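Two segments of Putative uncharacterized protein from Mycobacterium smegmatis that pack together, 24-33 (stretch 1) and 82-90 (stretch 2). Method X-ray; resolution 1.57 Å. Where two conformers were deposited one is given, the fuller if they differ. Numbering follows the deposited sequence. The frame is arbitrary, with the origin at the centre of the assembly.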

# COMPACT_ATOMS: atom_id res chain seq x y z
N PRO A 24 2.08 15.05 -10.35
CA PRO A 24 0.63 15.22 -10.43
C PRO A 24 -0.14 13.98 -9.99
O PRO A 24 0.41 12.87 -10.01
CB PRO A 24 0.39 15.48 -11.93
CG PRO A 24 1.69 16.00 -12.44
CD PRO A 24 2.75 15.30 -11.64
N VAL A 25 -1.39 14.18 -9.59
CA VAL A 25 -2.24 13.08 -9.18
C VAL A 25 -2.31 11.99 -10.26
O VAL A 25 -2.28 10.80 -9.94
CB VAL A 25 -3.65 13.56 -8.85
CG1 VAL A 25 -4.60 12.39 -8.82
CG2 VAL A 25 -3.65 14.29 -7.51
N THR A 26 -2.40 12.41 -11.52
CA THR A 26 -2.48 11.44 -12.62
C THR A 26 -1.25 10.54 -12.66
O THR A 26 -1.37 9.35 -12.95
CB THR A 26 -2.68 12.12 -13.98
OG1 THR A 26 -1.68 13.13 -14.18
CG2 THR A 26 -4.05 12.76 -14.04
N ARG A 27 -0.09 11.10 -12.36
CA ARG A 27 1.15 10.30 -12.30
C ARG A 27 1.15 9.28 -11.15
O ARG A 27 1.50 8.11 -11.35
CB ARG A 27 2.38 11.20 -12.16
CG ARG A 27 3.67 10.38 -11.87
CD ARG A 27 4.05 9.60 -13.11
NE ARG A 27 5.18 8.68 -12.90
CZ ARG A 27 5.05 7.38 -12.63
NH1 ARG A 27 3.84 6.84 -12.51
NH2 ARG A 27 6.12 6.62 -12.48
N ILE A 28 0.78 9.71 -9.95
CA ILE A 28 0.74 8.82 -8.80
C ILE A 28 -0.26 7.69 -9.02
O ILE A 28 -0.02 6.56 -8.63
CB ILE A 28 0.45 9.60 -7.51
CG1 ILE A 28 1.47 10.73 -7.33
CG2 ILE A 28 0.49 8.68 -6.31
CD1 ILE A 28 2.92 10.25 -7.20
N TRP A 29 -1.39 8.00 -9.65
CA TRP A 29 -2.38 6.97 -9.93
C TRP A 29 -1.75 5.79 -10.68
O TRP A 29 -2.05 4.64 -10.40
CB TRP A 29 -3.54 7.54 -10.75
CG TRP A 29 -4.57 6.50 -11.06
CD1 TRP A 29 -4.68 5.75 -12.20
CD2 TRP A 29 -5.62 6.05 -10.20
NE1 TRP A 29 -5.74 4.89 -12.11
CE2 TRP A 29 -6.33 5.05 -10.89
CE3 TRP A 29 -6.03 6.41 -8.91
CZ2 TRP A 29 -7.43 4.41 -10.33
CZ3 TRP A 29 -7.12 5.76 -8.36
CH2 TRP A 29 -7.81 4.78 -9.07
N GLN A 30 -0.87 6.10 -11.63
CA GLN A 30 -0.26 5.08 -12.47
C GLN A 30 0.72 4.17 -11.73
O GLN A 30 1.02 3.06 -12.20
CB GLN A 30 0.42 5.72 -13.69
CG GLN A 30 -0.56 6.37 -14.65
CD GLN A 30 -1.59 5.39 -15.22
OE1 GLN A 30 -1.30 4.20 -15.38
NE2 GLN A 30 -2.77 5.89 -15.52
N ILE A 31 1.24 4.63 -10.59
CA ILE A 31 2.04 3.78 -9.71
C ILE A 31 1.23 2.53 -9.31
O ILE A 31 1.76 1.41 -9.27
CB ILE A 31 2.48 4.53 -8.43
CG1 ILE A 31 3.41 5.71 -8.76
CG2 ILE A 31 3.13 3.56 -7.43
CD1 ILE A 31 4.80 5.30 -9.19
N TYR A 32 -0.06 2.74 -9.02
CA TYR A 32 -0.94 1.66 -8.56
C TYR A 32 -1.65 0.96 -9.71
O TYR A 32 -1.98 -0.22 -9.60
CB TYR A 32 -1.94 2.22 -7.54
CG TYR A 32 -1.19 2.77 -6.36
CD1 TYR A 32 -0.76 1.94 -5.34
CD2 TYR A 32 -0.84 4.11 -6.31
CE1 TYR A 32 -0.02 2.43 -4.28
CE2 TYR A 32 -0.10 4.63 -5.25
CZ TYR A 32 0.30 3.78 -4.23
OH TYR A 32 1.04 4.27 -3.19
N ALA A 33 -1.87 1.68 -10.81
CA ALA A 33 -2.59 1.13 -11.95
C ALA A 33 -1.73 0.24 -12.83
O ALA A 33 -2.24 -0.63 -13.52
CB ALA A 33 -3.19 2.27 -12.77
N ALA A 82 -13.79 -0.52 -4.92
CA ALA A 82 -14.16 0.71 -5.61
C ALA A 82 -12.96 1.28 -6.33
O ALA A 82 -11.84 1.17 -5.84
CB ALA A 82 -14.72 1.73 -4.62
N VAL A 83 -13.19 1.89 -7.50
CA VAL A 83 -12.14 2.54 -8.26
C VAL A 83 -12.67 3.85 -8.84
O VAL A 83 -13.65 3.86 -9.57
CB VAL A 83 -11.64 1.63 -9.40
CG1 VAL A 83 -10.55 2.33 -10.22
CG2 VAL A 83 -11.12 0.30 -8.85
N ASP A 84 -12.00 4.96 -8.51
CA ASP A 84 -12.41 6.29 -8.93
C ASP A 84 -11.17 7.02 -9.44
O ASP A 84 -10.59 7.86 -8.75
CB ASP A 84 -13.07 7.01 -7.75
CG ASP A 84 -13.36 8.48 -8.03
OD1 ASP A 84 -13.55 8.85 -9.21
OD2 ASP A 84 -13.40 9.26 -7.06
N GLU A 85 -10.74 6.68 -10.65
CA GLU A 85 -9.53 7.25 -11.22
C GLU A 85 -9.70 8.76 -11.48
O GLU A 85 -10.74 9.20 -11.98
CB GLU A 85 -9.19 6.54 -12.54
CG GLU A 85 -7.96 7.11 -13.23
CD GLU A 85 -7.67 6.45 -14.57
OE1 GLU A 85 -8.27 5.39 -14.85
OE2 GLU A 85 -6.84 6.97 -15.34
N PRO A 86 -8.67 9.56 -11.14
CA PRO A 86 -7.40 9.19 -10.52
C PRO A 86 -7.38 9.55 -9.03
O PRO A 86 -6.29 9.66 -8.47
CB PRO A 86 -6.42 10.12 -11.22
CG PRO A 86 -7.21 11.39 -11.36
CD PRO A 86 -8.63 10.94 -11.67
N HIS A 87 -8.54 9.72 -8.40
CA HIS A 87 -8.54 10.23 -7.03
C HIS A 87 -8.56 9.19 -5.93
O HIS A 87 -8.08 9.46 -4.84
CB HIS A 87 -9.66 11.24 -6.82
CG HIS A 87 -9.40 12.57 -7.46
ND1 HIS A 87 -10.13 13.03 -8.53
CD2 HIS A 87 -8.47 13.52 -7.19
CE1 HIS A 87 -9.67 14.21 -8.90
NE2 HIS A 87 -8.67 14.54 -8.10
N SER A 88 -9.09 8.00 -6.19
CA SER A 88 -9.20 7.05 -5.08
C SER A 88 -9.47 5.62 -5.54
O SER A 88 -10.04 5.41 -6.61
CB SER A 88 -10.34 7.49 -4.15
OG SER A 88 -10.34 6.77 -2.93
N PHE A 89 -9.01 4.66 -4.74
CA PHE A 89 -9.50 3.28 -4.85
C PHE A 89 -9.61 2.66 -3.46
O PHE A 89 -8.99 3.14 -2.51
CB PHE A 89 -8.72 2.42 -5.87
CG PHE A 89 -7.28 2.12 -5.49
CD1 PHE A 89 -6.96 0.93 -4.83
CD2 PHE A 89 -6.26 2.99 -5.83
CE1 PHE A 89 -5.64 0.63 -4.50
CE2 PHE A 89 -4.93 2.69 -5.50
CZ PHE A 89 -4.62 1.50 -4.84
N SER A 90 -10.44 1.63 -3.35
CA SER A 90 -10.73 1.02 -2.06
C SER A 90 -10.62 -0.48 -2.19
O SER A 90 -10.93 -1.03 -3.25
CB SER A 90 -12.13 1.39 -1.61
OG SER A 90 -12.28 2.80 -1.48
O HOH W 1 -6.81 3.01 -14.03

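The helix 25-33 lays Val-25, Trp-29 and Tyr-32 against the hairpin formed by strands 82-84 and 88-90, and Trp-29 is the main bump. With chi1 in t, its indole reaches over the turn and fills a hollow lined by Val-83, Glu-85, Pro-86 and Phe-89. The edge of the indole meets the hairpin near the ring plane, Trp-29 CZ2 lying 3.8 Å from Val-83 CG1 and Trp-29 CH2 3.4 Å from Ser-88 O, an oxygen already held by Asp-84 N across the hairpin. The extended Glu-85 side chain covers one face: its CG sits 3.5 Å from the centroid of the Trp-29 five-membered ring, a CH-pi contact. Phe-89 turns its edge toward the face of the Trp-29 six-membered ring in an offset edge-to-face pair, planes at 87°, with Phe-89 CD2 3.8 Å from Trp-29 CZ3; its CE2 also packs 3.7 Å from Tyr-32 CB. Pro-86, after a cis peptide bond, fits between Val-25 and Trp-29: its CB is 3.8 Å from Val-25 CG1 and 3.9 Å from Trp-29 CB. Pro-86 O is buried here without a polar partner, 3.2 Å from Val-25 CG1. No direct hydrogen bond joins the stretches; one water bridges them, accepting from Trp-29 NE1 and donating to Glu-85 OE1, each 2.9 Å from the water oxygen.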